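Local structure of translation initiation factor eif-2b-like protein (Chaetomium thermophilum, 4ZEO) at residues Tyr270-Asn275 and Gly436-Ile441; Gln278-Gly283 and Lys307-Thr312; Ile286-Arg291 and Val355-Glu360; Arg293-Thr298 and Ile389-Thr394. The protein is the delta subunit of eIF2B, the heterodecameric GDP-GTP exchange factor for eIF2, and probably acts in its regulatory subcomplex during translation initiation. All blocks are in the same frame, centred on the assembly; numbering follows the deposited sequence.

In the fold
All four contacts belong to the Rossmann-like part of the chain, built round a parallel sheet with strand order 3-2-1-4-5-6. Their first segments follow one another from 270 to 298: the end of helix 246-277, the loop after it, central strand 285-289 and helix 293-304. The second segments come later, at 307-312, 355-360, 389-394 and 436-441, so one continuous run is tied to four further strands of the sheet. Interactions 3 and 4 have centres about 8 Å apart and interactions 1 and 4 about 7 Å, each pair sharing adjacent strands; interaction 2 lies about 17 Å from interaction 1. Interactions 1 and 4 lay helices 246-277 and 293-304 on it; 2 and 3 join strands and loops.

Interaction 1: residues Tyr270-Asn275 and Gly436-Ile441; sequences YVIARN and GVITEI
I272 and E440 mark the closest approach of the two backbones, 5.2 Å from CA to CA, where helix 270-275 passes the turn that follows strand 436-438. I272 does most of the touching. Its CG1 branch is anti to the carbonyl carbon (chi1 -70°) and lies against the peptide between T439 and E440, 3.5 Å from E440 N. The other branch, CG2, comes near I438, with 4.5 Å between I272 CG2 and I438 CG2. One residue earlier, V271 sets CG1 anti to its own backbone N, which brings that methyl 3.6 Å from E440 O. The aliphatic groups of the helix therefore pack largely on peptide atoms.

The polar link is made by water. N275 ND2 donates to water 1 at 2.9 Å, and the water in turn donates to T439 O at 2.7 Å and to I441 O at 3.1 Å. The same amide also reaches E442 OE1 just beyond the turn. Within the turn, T439 OG1 accepts from I441 N at 3.1 Å, an ST turn. The carboxylate of E440 is engaged elsewhere, with OE2 bonded to T394 OG1.

Strand 436-438 is the outermost of the parallel sheet within this chain, and helix 246-277 covers one side of its end. The chemistry implies a junction that is mainly van der Waals in character, with one water supplying the polar link by donating to two backbone carbonyls of the turn.

Interaction 2: residues Gln278-Gly283 and Lys307-Thr312; sequences QSINDG and KSFNVT
D282 and S308 pair the loop leading into strand 285-289 with the entry to strand 310-314, its neighbour in the parallel Rossmann-like sheet. D282 OD1 takes two donors. S308 N reaches it at 2.6 Å in a nearly straight bond (175°), close to the C-O axis, while S308 OG donates from above the carboxylate plane at 3.0 Å. S308 O is used as well, accepting from G283 N at 2.8 Å, so S308 is held through its amide, carbonyl and hydroxyl.

Farther back, K307, extended beyond CG, reaches the loop with its NZ. This nitrogen donates to I280 O at 2.5 Å, nearly in line with that carbonyl, and also to A277 O of helix 246-277. Water 2 accepts from K307 NZ at 2.7 Å and lies within bonding range of Q278 O and N281 OD1, although it has more acceptors round it than protons to give. The ammonium group thus gathers the backbone oxygens of A277 and I280.

Besides these polar bonds, I280 meets F309 in a CH-pi contact: I280 CG2 sits over one ring face, nearest to the CD1 side, 4.1 Å from the ring centroid and 20° off its normal.

Interaction 3: residues Ile286-Arg291 and Val355-Glu360; sequences IVTYGR and VFLGGE
V287 and V355 form the parallel bridge between the two central strands of the Rossmann-like sheet, 285-289 and 354-358, which lie side by side where the strand order reverses direction. F356 N donates to V287 O at 2.9 Å in a regular backbone bond. Beyond it the ladder changes. T288 holds OG1 anti to its backbone N (chi1 -163°), and this hydroxyl donates to F356 O at 2.6 Å, meeting the carbonyl nearly along its axis. One step on, water 3 accepts from G358 N at 3.0 Å and donates to Y289 O at 3.2 Å. A side chain and a water thus span the two strands as they separate; the segment axes are 27° from parallel.

A valine in place of T288 would probably leave F356 O without its hydroxyl donor and weaken the tie between the strands just where they part.

On one face of the sheet I286 crosses F356 obliquely, with I286 CG2 nearest F356 CD2 (3.4 Å) and I286 CD1 nearest F356 CE2 (3.7 Å). On the other, V287 CB packs on V355 CG2 at 3.9 Å, and L357 CD1 reaches Y289 CB at 4.1 Å. Helix 374-384 covers that second face through A381 and T374.

Neighbouring first and fourth strands that diverge at their C-terminal ends are typical of the Rossmann fold, whose binding crevices, in relatives with this topology, commonly open at this point.

Interaction 4: residues Arg293-Thr298 and Ile389-Thr394; sequences RLVEKT and IVLCET
R293 and E393 meet because both side chains bend: R293 runs extended as far as CD and then turns at chi3 (44°), while E393 turns at chi2 (88°) to swing its CD toward the helix. R293 NH1 then donates to E393 OE2 at 2.8 Å in an almost straight salt bridge (173°). The oxygen lies in the guanidinium plane and receives the proton on its syn lone pair, with the two flat groups nearly coplanar. Water 4 gives a second link, accepting from R293 NH2 at 2.8 Å and donating to E393 OE2. R293 NH2 has a further salt-bridge partner in E269 OE1.

Next to the charged pair L294 points its tip at the tip of E393, with 3.6 Å between L294 CD1 and E393 OE1. The same methyl lies 3.4 Å from L391 O. L391 CD1 in turn touches both V295 CG2, at 4.2 Å, and T298 OG1, whose hydroxyl donates back to L294 O at 2.9 Å.

An alanine in place of E393 removes the carboxylate, and R293 would probably be left with E269, its NH1 end freer to turn and the L294 tip less well packed.

Helix 293-304 lies across strand 387-391 here, the axes of segments 293-298 and 389-391 passing 9.0 Å apart. Helix 246-277 fills in alongside, A276 touching both T298 and L391, and helix 174-191 places I175 against R293 and E393.

Interaction 1: residues Tyr270-Asn275 and Gly436-Ile441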
loop_
_atom_site.group_PDB
_atom_site.type_symbol
_atom_site.label_atom_id
_atom_site.label_comp_id
_atom_site.label_asym_id
_atom_site.label_seq_id
_atom_site.Cartn_x
_atom_site.Cartn_y
_atom_site.Cartn_z
ATOM N N TYR A 270 -5.676 -10.163 -2.038
ATOM C CA TYR A 270 -5.863 -11.593 -2.212
ATOM C C TYR A 270 -5.085 -12.097 -3.423
ATOM O O TYR A 270 -4.381 -13.086 -3.333
ATOM C CB TYR A 270 -7.350 -11.934 -2.379
ATOM C CG TYR A 270 -7.569 -13.388 -2.653
ATOM C CD1 TYR A 270 -7.762 -14.287 -1.606
ATOM C CD2 TYR A 270 -7.525 -13.880 -3.955
ATOM C CE1 TYR A 270 -7.936 -15.637 -1.852
ATOM C CE2 TYR A 270 -7.676 -15.215 -4.211
ATOM C CZ TYR A 270 -7.889 -16.094 -3.158
ATOM O OH TYR A 270 -8.060 -17.427 -3.431
ATOM N N VAL A 271 -5.224 -11.404 -4.550
ATOM C CA VAL A 271 -4.604 -11.832 -5.790
ATOM C C VAL A 271 -3.088 -11.806 -5.692
ATOM O O VAL A 271 -2.436 -12.783 -6.069
ATOM C CB VAL A 271 -5.076 -10.957 -6.999
ATOM C CG1 VAL A 271 -4.212 -11.211 -8.247
ATOM C CG2 VAL A 271 -6.551 -11.191 -7.295
ATOM N N ILE A 272 -2.526 -10.730 -5.141
ATOM C CA ILE A 272 -1.068 -10.624 -4.996
ATOM C C ILE A 272 -0.530 -11.737 -4.085
ATOM O O ILE A 272 0.453 -12.403 -4.414
ATOM C CB ILE A 272 -0.641 -9.239 -4.425
ATOM C CG1 ILE A 272 -0.867 -8.135 -5.464
ATOM C CG2 ILE A 272 0.827 -9.247 -4.024
ATOM C CD1 ILE A 272 -0.732 -6.706 -4.905
ATOM N N ALA A 273 -1.183 -11.954 -2.950
ATOM C CA ALA A 273 -0.720 -12.978 -2.007
ATOM C C ALA A 273 -0.813 -14.355 -2.654
ATOM O O ALA A 273 0.104 -15.165 -2.542
ATOM C CB ALA A 273 -1.518 -12.932 -0.715
ATOM N N ARG A 274 -1.908 -14.605 -3.361
ATOM C CA ARG A 274 -2.090 -15.895 -4.008
ATOM C C ARG A 274 -1.081 -16.086 -5.136
ATOM O O ARG A 274 -0.446 -17.121 -5.251
ATOM C CB ARG A 274 -3.508 -16.046 -4.548
ATOM C CG ARG A 274 -3.661 -17.275 -5.388
ATOM C CD ARG A 274 -5.101 -17.732 -5.455
ATOM N NE ARG A 274 -5.211 -18.975 -6.204
ATOM C CZ ARG A 274 -6.340 -19.652 -6.395
ATOM N NH1 ARG A 274 -7.483 -19.217 -5.887
ATOM N NH2 ARG A 274 -6.326 -20.769 -7.098
ATOM N N ASN A 275 -0.937 -15.082 -5.978
ATOM C CA ASN A 275 -0.031 -15.224 -7.101
ATOM C C ASN A 275 1.437 -15.237 -6.647
ATOM O O ASN A 275 2.245 -15.968 -7.210
ATOM C CB ASN A 275 -0.327 -14.130 -8.135
ATOM C CG ASN A 275 -1.642 -14.376 -8.858
ATOM O OD1 ASN A 275 -2.333 -15.355 -8.572
ATOM N ND2 ASN A 275 -2.012 -13.478 -9.768
ATOM N N GLY A 436 11.801 -8.559 -9.961
ATOM C CA GLY A 436 10.490 -8.371 -10.529
ATOM C C GLY A 436 9.499 -7.887 -9.507
ATOM O O GLY A 436 9.719 -8.027 -8.301
ATOM N N VAL A 437 8.404 -7.316 -10.003
ATOM C CA VAL A 437 7.331 -6.828 -9.153
ATOM C C VAL A 437 6.032 -7.598 -9.424
ATOM O O VAL A 437 5.606 -7.720 -10.567
ATOM C CB VAL A 437 7.055 -5.335 -9.400
ATOM C CG1 VAL A 437 5.976 -4.819 -8.415
ATOM C CG2 VAL A 437 8.321 -4.545 -9.236
ATOM N N ILE A 438 5.387 -8.091 -8.379
ATOM C CA ILE A 438 4.092 -8.726 -8.560
ATOM C C ILE A 438 2.968 -7.774 -8.098
ATOM O O ILE A 438 2.944 -7.351 -6.945
ATOM C CB ILE A 438 3.992 -10.038 -7.777
ATOM C CG1 ILE A 438 5.021 -11.046 -8.268
ATOM C CG2 ILE A 438 2.585 -10.634 -7.885
ATOM C CD1 ILE A 438 4.984 -12.354 -7.472
ATOM N N THR A 439 2.017 -7.491 -8.993
ATOM C CA THR A 439 0.883 -6.621 -8.703
ATOM C C THR A 439 -0.389 -7.447 -8.827
ATOM O O THR A 439 -0.322 -8.656 -9.027
ATOM C CB THR A 439 0.777 -5.391 -9.646
ATOM O OG1 THR A 439 0.315 -5.801 -10.942
ATOM C CG2 THR A 439 2.109 -4.643 -9.769
ATOM N N GLU A 440 -1.539 -6.818 -8.596
ATOM C CA GLU A 440 -2.817 -7.491 -8.747
ATOM C C GLU A 440 -3.178 -7.745 -10.239
ATOM O O GLU A 440 -4.167 -8.430 -10.530
ATOM C CB GLU A 440 -3.926 -6.694 -8.042
ATOM C CG GLU A 440 -4.413 -5.436 -8.762
ATOM C CD GLU A 440 -3.696 -4.172 -8.357
ATOM O OE1 GLU A 440 -2.535 -4.250 -7.918
ATOM O OE2 GLU A 440 -4.304 -3.085 -8.465
ATOM N N ILE A 441 -2.420 -7.163 -11.176
ATOM C CA ILE A 441 -2.702 -7.357 -12.595
ATOM C C ILE A 441 -2.377 -8.787 -13.032
ATOM O O ILE A 441 -1.274 -9.243 -12.848
ATOM C CB ILE A 441 -1.945 -6.387 -13.491
ATOM C CG1 ILE A 441 -2.222 -4.945 -13.079
ATOM C CG2 ILE A 441 -2.323 -6.632 -14.959
ATOM C CD1 ILE A 441 -3.682 -4.618 -12.982
HETATM O O HOH W 1 -0.601 -11.019 -10.390
#

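Interaction 2: residues Gln278-Gly283 and Lys307-Thr312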
loop_
_atom_site.group_PDB
_atom_site.type_symbol
_atom_site.label_atom_id
_atom_site.label_comp_id
_atom_site.label_asym_id
_atom_site.label_seq_id
_atom_site.Cartn_x
_atom_site.Cartn_y
_atom_site.Cartn_z
ATOM N N GLN A 278 2.496 -18.667 -5.327
ATOM C CA GLN A 278 2.800 -19.602 -6.412
ATOM C C GLN A 278 4.310 -19.722 -6.607
ATOM O O GLN A 278 4.815 -20.765 -7.014
ATOM C CB GLN A 278 2.130 -19.155 -7.709
ATOM C CG GLN A 278 0.685 -19.560 -7.806
ATOM C CD GLN A 278 0.030 -19.013 -9.054
ATOM O OE1 GLN A 278 0.610 -18.182 -9.757
ATOM N NE2 GLN A 278 -1.201 -19.429 -9.305
ATOM N N SER A 279 5.010 -18.623 -6.365
ATOM C CA SER A 279 6.457 -18.586 -6.462
ATOM C C SER A 279 7.139 -19.402 -5.370
ATOM O O SER A 279 8.285 -19.803 -5.527
ATOM C CB SER A 279 6.960 -17.151 -6.416
ATOM O OG SER A 279 7.021 -16.620 -7.721
ATOM N N ILE A 280 6.470 -19.568 -4.234
ATOM C CA ILE A 280 7.032 -20.330 -3.133
ATOM C C ILE A 280 6.834 -21.824 -3.316
ATOM O O ILE A 280 5.757 -22.273 -3.659
ATOM C CB ILE A 280 6.459 -19.850 -1.805
ATOM C CG1 ILE A 280 6.818 -18.371 -1.632
ATOM C CG2 ILE A 280 7.000 -20.684 -0.644
ATOM C CD1 ILE A 280 6.237 -17.742 -0.436
ATOM N N ASN A 281 7.896 -22.587 -3.087
ATOM C CA ASN A 281 7.878 -24.026 -3.318
ATOM C C ASN A 281 8.414 -24.759 -2.113
ATOM O O ASN A 281 9.064 -24.150 -1.270
ATOM C CB ASN A 281 8.731 -24.368 -4.533
ATOM C CG ASN A 281 8.155 -23.829 -5.810
ATOM O OD1 ASN A 281 7.025 -24.133 -6.182
ATOM N ND2 ASN A 281 8.901 -22.939 -6.447
ATOM N N ASP A 282 8.184 -26.064 -2.048
ATOM C CA ASP A 282 8.640 -26.843 -0.900
ATOM C C ASP A 282 10.163 -26.819 -0.818
ATOM O O ASP A 282 10.851 -27.030 -1.816
ATOM C CB ASP A 282 8.158 -28.287 -0.999
ATOM C CG ASP A 282 6.914 -28.537 -0.195
ATOM O OD1 ASP A 282 6.715 -27.827 0.804
ATOM O OD2 ASP A 282 6.144 -29.453 -0.547
ATOM N N GLY A 283 10.677 -26.581 0.383
ATOM C CA GLY A 283 12.111 -26.509 0.611
ATOM C C GLY A 283 12.752 -25.147 0.373
ATOM O O GLY A 283 13.964 -25.012 0.484
ATOM N N LYS A 307 2.635 -25.908 1.881
ATOM C CA LYS A 307 4.057 -25.812 1.580
ATOM C C LYS A 307 4.903 -25.702 2.837
ATOM O O LYS A 307 4.522 -25.070 3.814
ATOM C CB LYS A 307 4.304 -24.621 0.656
ATOM C CG LYS A 307 3.467 -24.723 -0.610
ATOM C CD LYS A 307 3.759 -23.623 -1.552
ATOM C CE LYS A 307 2.772 -23.591 -2.686
ATOM N NZ LYS A 307 3.243 -22.666 -3.752
ATOM N N SER A 308 6.060 -26.341 2.800
ATOM C CA SER A 308 7.003 -26.284 3.903
ATOM C C SER A 308 8.254 -25.535 3.470
ATOM O O SER A 308 8.928 -25.901 2.507
ATOM C CB SER A 308 7.346 -27.690 4.382
ATOM O OG SER A 308 8.128 -28.372 3.421
ATOM N N PHE A 309 8.545 -24.460 4.188
ATOM C CA PHE A 309 9.609 -23.565 3.792
ATOM C C PHE A 309 10.133 -22.829 5.009
ATOM O O PHE A 309 9.512 -22.833 6.073
ATOM C CB PHE A 309 9.114 -22.585 2.729
ATOM C CG PHE A 309 7.859 -21.845 3.115
ATOM C CD1 PHE A 309 6.612 -22.387 2.875
ATOM C CD2 PHE A 309 7.929 -20.586 3.693
ATOM C CE1 PHE A 309 5.468 -21.707 3.233
ATOM C CE2 PHE A 309 6.775 -19.904 4.050
ATOM C CZ PHE A 309 5.553 -20.469 3.815
ATOM N N ASN A 310 11.290 -22.212 4.841
ATOM C CA ASN A 310 11.933 -21.471 5.903
ATOM C C ASN A 310 11.845 -19.994 5.647
ATOM O O ASN A 310 11.841 -19.551 4.496
ATOM C CB ASN A 310 13.381 -21.897 6.037
ATOM C CG ASN A 310 13.517 -23.293 6.604
ATOM O OD1 ASN A 310 12.794 -23.676 7.522
ATOM N ND2 ASN A 310 14.458 -24.055 6.077
ATOM N N VAL A 311 11.714 -19.225 6.718
ATOM C CA VAL A 311 11.692 -17.779 6.582
ATOM C C VAL A 311 12.741 -17.124 7.461
ATOM O O VAL A 311 12.890 -17.460 8.639
ATOM C CB VAL A 311 10.292 -17.216 6.897
ATOM C CG1 VAL A 311 10.311 -15.711 6.899
ATOM C CG2 VAL A 311 9.284 -17.745 5.886
ATOM N N THR A 312 13.492 -16.211 6.867
ATOM C CA THR A 312 14.423 -15.395 7.606
ATOM C C THR A 312 13.840 -14.004 7.660
ATOM O O THR A 312 13.523 -13.415 6.635
ATOM C CB THR A 312 15.838 -15.375 6.961
ATOM O OG1 THR A 312 16.445 -16.662 7.104
ATOM C CG2 THR A 312 16.736 -14.333 7.634
HETATM O O HOH W 2 3.883 -23.351 -6.244
#

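Interaction 3: residues Ile286-Arg291 and Val355-Glu360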
loop_
_atom_site.group_PDB
_atom_site.type_symbol
_atom_site.label_atom_id
_atom_site.label_comp_id
_atom_site.label_asym_id
_atom_site.label_seq_id
_atom_site.Cartn_x
_atom_site.Cartn_y
_atom_site.Cartn_z
ATOM N N ILE A 286 13.016 -18.249 2.376
ATOM C CA ILE A 286 12.539 -16.918 2.057
ATOM C C ILE A 286 13.158 -15.899 2.990
ATOM O O ILE A 286 13.248 -16.142 4.192
ATOM C CB ILE A 286 10.996 -16.816 2.175
ATOM C CG1 ILE A 286 10.320 -18.000 1.469
ATOM C CG2 ILE A 286 10.526 -15.491 1.644
ATOM C CD1 ILE A 286 10.398 -17.923 -0.032
ATOM N N VAL A 287 13.585 -14.769 2.433
ATOM C CA VAL A 287 14.097 -13.675 3.235
ATOM C C VAL A 287 13.172 -12.463 3.115
ATOM O O VAL A 287 12.662 -12.148 2.037
ATOM C CB VAL A 287 15.531 -13.283 2.819
ATOM C CG1 VAL A 287 16.048 -12.160 3.727
ATOM C CG2 VAL A 287 16.464 -14.510 2.881
ATOM N N THR A 288 12.878 -11.818 4.234
ATOM C CA THR A 288 12.137 -10.575 4.152
ATOM C C THR A 288 12.634 -9.630 5.236
ATOM O O THR A 288 13.423 -10.035 6.110
ATOM C CB THR A 288 10.612 -10.795 4.238
ATOM O OG1 THR A 288 9.955 -9.616 3.762
ATOM C CG2 THR A 288 10.167 -11.106 5.669
ATOM N N TYR A 289 12.221 -8.364 5.131
ATOM C CA TYR A 289 12.679 -7.303 6.027
ATOM C C TYR A 289 11.511 -6.583 6.696
ATOM O O TYR A 289 10.645 -6.017 6.026
ATOM C CB TYR A 289 13.531 -6.308 5.244
ATOM C CG TYR A 289 14.069 -5.141 6.026
ATOM C CD1 TYR A 289 14.999 -5.328 7.046
ATOM C CD2 TYR A 289 13.647 -3.844 5.750
ATOM C CE1 TYR A 289 15.508 -4.256 7.759
ATOM C CE2 TYR A 289 14.143 -2.769 6.458
ATOM C CZ TYR A 289 15.082 -2.979 7.458
ATOM O OH TYR A 289 15.590 -1.902 8.163
ATOM N N GLY A 290 11.506 -6.594 8.027
ATOM C CA GLY A 290 10.463 -5.963 8.799
ATOM C C GLY A 290 9.150 -6.673 8.584
ATOM O O GLY A 290 9.123 -7.847 8.216
ATOM N N ARG A 291 8.053 -5.954 8.797
ATOM C CA ARG A 291 6.745 -6.530 8.570
ATOM C C ARG A 291 5.937 -5.790 7.533
ATOM O O ARG A 291 5.447 -4.702 7.792
ATOM C CB ARG A 291 5.974 -6.555 9.870
ATOM C CG ARG A 291 4.627 -7.191 9.767
ATOM C CD ARG A 291 3.924 -7.046 11.086
ATOM N NE ARG A 291 2.765 -7.911 11.163
ATOM C CZ ARG A 291 2.056 -8.092 12.271
ATOM N NH1 ARG A 291 2.421 -7.485 13.388
ATOM N NH2 ARG A 291 1.003 -8.894 12.262
ATOM N N VAL A 355 14.056 -13.391 -1.836
ATOM C CA VAL A 355 13.743 -12.234 -1.028
ATOM C C VAL A 355 12.404 -11.641 -1.486
ATOM O O VAL A 355 12.230 -11.336 -2.659
ATOM C CB VAL A 355 14.855 -11.170 -1.141
ATOM C CG1 VAL A 355 14.469 -9.923 -0.399
ATOM C CG2 VAL A 355 16.202 -11.713 -0.650
ATOM N N PHE A 356 11.458 -11.520 -0.562
ATOM C CA PHE A 356 10.169 -10.902 -0.833
ATOM C C PHE A 356 10.105 -9.620 -0.041
ATOM O O PHE A 356 10.273 -9.629 1.166
ATOM C CB PHE A 356 8.986 -11.797 -0.442
ATOM C CG PHE A 356 8.734 -12.945 -1.378
ATOM C CD1 PHE A 356 7.689 -12.905 -2.279
ATOM C CD2 PHE A 356 9.522 -14.080 -1.335
ATOM C CE1 PHE A 356 7.452 -13.984 -3.144
ATOM C CE2 PHE A 356 9.294 -15.156 -2.201
ATOM C CZ PHE A 356 8.266 -15.111 -3.096
ATOM N N LEU A 357 9.856 -8.519 -0.732
ATOM C CA LEU A 357 9.777 -7.206 -0.117
ATOM C C LEU A 357 8.486 -6.474 -0.480
ATOM O O LEU A 357 7.926 -6.670 -1.563
ATOM C CB LEU A 357 10.993 -6.385 -0.542
ATOM C CG LEU A 357 12.343 -6.402 0.199
ATOM C CD1 LEU A 357 12.526 -7.317 1.429
ATOM C CD2 LEU A 357 13.551 -6.422 -0.760
ATOM N N GLY A 358 8.036 -5.616 0.428
ATOM C CA GLY A 358 6.897 -4.752 0.206
ATOM C C GLY A 358 7.331 -3.327 0.516
ATOM O O GLY A 358 8.326 -3.114 1.202
ATOM N N GLY A 359 6.574 -2.345 0.033
ATOM C CA GLY A 359 6.927 -0.946 0.182
ATOM C C GLY A 359 5.751 0.003 0.332
ATOM O O GLY A 359 4.626 -0.398 0.609
ATOM N N GLU A 360 6.038 1.290 0.196
ATOM C CA GLU A 360 5.018 2.326 0.229
ATOM C C GLU A 360 4.633 2.802 -1.177
ATOM O O GLU A 360 3.507 3.215 -1.402
ATOM C CB GLU A 360 5.520 3.512 1.041
ATOM C CG GLU A 360 5.451 3.329 2.549
ATOM C CD GLU A 360 4.244 2.567 3.045
ATOM O OE1 GLU A 360 4.387 1.364 3.357
ATOM O OE2 GLU A 360 3.172 3.184 3.172
HETATM O O HOH W 3 9.229 -6.049 3.126
#

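Interaction 4: residues Arg293-Thr298 and Ile389-Thr394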
loop_
_atom_site.group_PDB
_atom_site.type_symbol
_atom_site.label_atom_id
_atom_site.label_comp_id
_atom_site.label_asym_id
_atom_site.label_seq_id
_atom_site.Cartn_x
_atom_site.Cartn_y
_atom_site.Cartn_z
ATOM N N ARG A 293 2.520 -6.166 5.138
ATOM C CA ARG A 293 1.273 -6.927 5.048
ATOM C C ARG A 293 1.199 -7.876 3.828
ATOM O O ARG A 293 0.775 -9.016 3.953
ATOM C CB ARG A 293 0.101 -5.937 5.025
ATOM C CG ARG A 293 -1.271 -6.531 4.796
ATOM C CD ARG A 293 -2.308 -5.417 4.542
ATOM N NE ARG A 293 -1.743 -4.425 3.628
ATOM C CZ ARG A 293 -1.925 -4.436 2.313
ATOM N NH1 ARG A 293 -1.356 -3.510 1.543
ATOM N NH2 ARG A 293 -2.676 -5.385 1.766
ATOM N N LEU A 294 1.625 -7.421 2.654
ATOM C CA LEU A 294 1.573 -8.274 1.471
ATOM C C LEU A 294 2.499 -9.494 1.635
ATOM O O LEU A 294 2.136 -10.609 1.243
ATOM C CB LEU A 294 1.937 -7.486 0.219
ATOM C CG LEU A 294 0.933 -6.436 -0.246
ATOM C CD1 LEU A 294 1.414 -5.791 -1.533
ATOM C CD2 LEU A 294 -0.437 -7.057 -0.450
ATOM N N VAL A 295 3.687 -9.282 2.212
ATOM C CA VAL A 295 4.618 -10.374 2.452
ATOM C C VAL A 295 4.040 -11.378 3.454
ATOM O O VAL A 295 4.050 -12.581 3.229
ATOM C CB VAL A 295 5.981 -9.838 2.956
ATOM C CG1 VAL A 295 6.897 -10.979 3.417
ATOM C CG2 VAL A 295 6.638 -8.989 1.886
ATOM N N GLU A 296 3.475 -10.860 4.529
ATOM C CA GLU A 296 2.835 -11.683 5.546
ATOM C C GLU A 296 1.706 -12.550 4.974
ATOM O O GLU A 296 1.632 -13.749 5.273
ATOM C CB GLU A 296 2.304 -10.785 6.675
ATOM C CG GLU A 296 1.605 -11.511 7.818
ATOM C CD GLU A 296 1.358 -10.593 9.003
ATOM O OE1 GLU A 296 1.957 -9.498 9.055
ATOM O OE2 GLU A 296 0.561 -10.956 9.889
ATOM N N LYS A 297 0.845 -11.938 4.154
ATOM C CA LYS A 297 -0.278 -12.633 3.525
ATOM C C LYS A 297 0.189 -13.744 2.600
ATOM O O LYS A 297 -0.411 -14.840 2.552
ATOM C CB LYS A 297 -1.148 -11.661 2.721
ATOM C CG LYS A 297 -1.933 -10.616 3.508
ATOM C CD LYS A 297 -2.965 -11.182 4.428
ATOM C CE LYS A 297 -3.690 -10.042 5.171
ATOM N NZ LYS A 297 -4.732 -10.538 6.132
ATOM N N THR A 298 1.257 -13.455 1.868
ATOM C CA THR A 298 1.826 -14.412 0.927
ATOM C C THR A 298 2.359 -15.638 1.639
ATOM O O THR A 298 2.052 -16.776 1.255
ATOM C CB THR A 298 2.950 -13.794 0.120
ATOM O OG1 THR A 298 2.417 -12.738 -0.690
ATOM C CG2 THR A 298 3.591 -14.846 -0.760
ATOM N N ILE A 389 11.936 -10.161 -5.094
ATOM C CA ILE A 389 10.557 -10.006 -5.542
ATOM C C ILE A 389 9.868 -8.976 -4.713
ATOM O O ILE A 389 9.794 -9.088 -3.474
ATOM C CB ILE A 389 9.769 -11.328 -5.454
ATOM C CG1 ILE A 389 10.551 -12.425 -6.179
ATOM C CG2 ILE A 389 8.381 -11.190 -6.074
ATOM C CD1 ILE A 389 9.775 -13.705 -6.364
ATOM N N VAL A 390 9.352 -7.964 -5.400
ATOM C CA VAL A 390 8.637 -6.891 -4.735
ATOM C C VAL A 390 7.147 -7.048 -4.982
ATOM O O VAL A 390 6.718 -7.252 -6.120
ATOM C CB VAL A 390 9.104 -5.510 -5.218
ATOM C CG1 VAL A 390 8.156 -4.408 -4.707
ATOM C CG2 VAL A 390 10.547 -5.260 -4.802
ATOM N N LEU A 391 6.377 -6.979 -3.901
ATOM C CA LEU A 391 4.911 -7.108 -3.930
ATOM C C LEU A 391 4.264 -5.750 -3.722
ATOM O O LEU A 391 4.537 -5.068 -2.726
ATOM C CB LEU A 391 4.433 -8.065 -2.855
ATOM C CG LEU A 391 5.147 -9.418 -2.769
ATOM C CD1 LEU A 391 4.641 -10.247 -1.575
ATOM C CD2 LEU A 391 4.976 -10.182 -4.083
ATOM N N CYS A 392 3.434 -5.331 -4.672
ATOM C CA CYS A 392 2.855 -3.999 -4.585
ATOM C C CYS A 392 1.583 -3.830 -5.437
ATOM O O CYS A 392 1.516 -4.294 -6.576
ATOM C CB CYS A 392 3.941 -2.983 -4.997
ATOM S SG CYS A 392 3.591 -1.258 -4.697
ATOM N N GLU A 393 0.613 -3.099 -4.905
ATOM C CA GLU A 393 -0.634 -2.822 -5.618
ATOM C C GLU A 393 -0.349 -1.763 -6.678
ATOM O O GLU A 393 0.469 -0.878 -6.461
ATOM C CB GLU A 393 -1.732 -2.341 -4.647
ATOM C CG GLU A 393 -2.073 -3.340 -3.552
ATOM C CD GLU A 393 -1.203 -3.214 -2.274
ATOM O OE1 GLU A 393 -0.096 -2.606 -2.307
ATOM O OE2 GLU A 393 -1.646 -3.727 -1.222
ATOM N N THR A 394 -1.061 -1.827 -7.795
ATOM C CA THR A 394 -0.831 -0.907 -8.905
ATOM C C THR A 394 -1.099 0.534 -8.507
ATOM O O THR A 394 -0.474 1.444 -9.040
ATOM C CB THR A 394 -1.716 -1.242 -10.142
ATOM O OG1 THR A 394 -3.099 -1.185 -9.782
ATOM C CG2 THR A 394 -1.401 -2.598 -10.664
HETATM O O HOH W 4 -3.894 -4.664 -0.700
#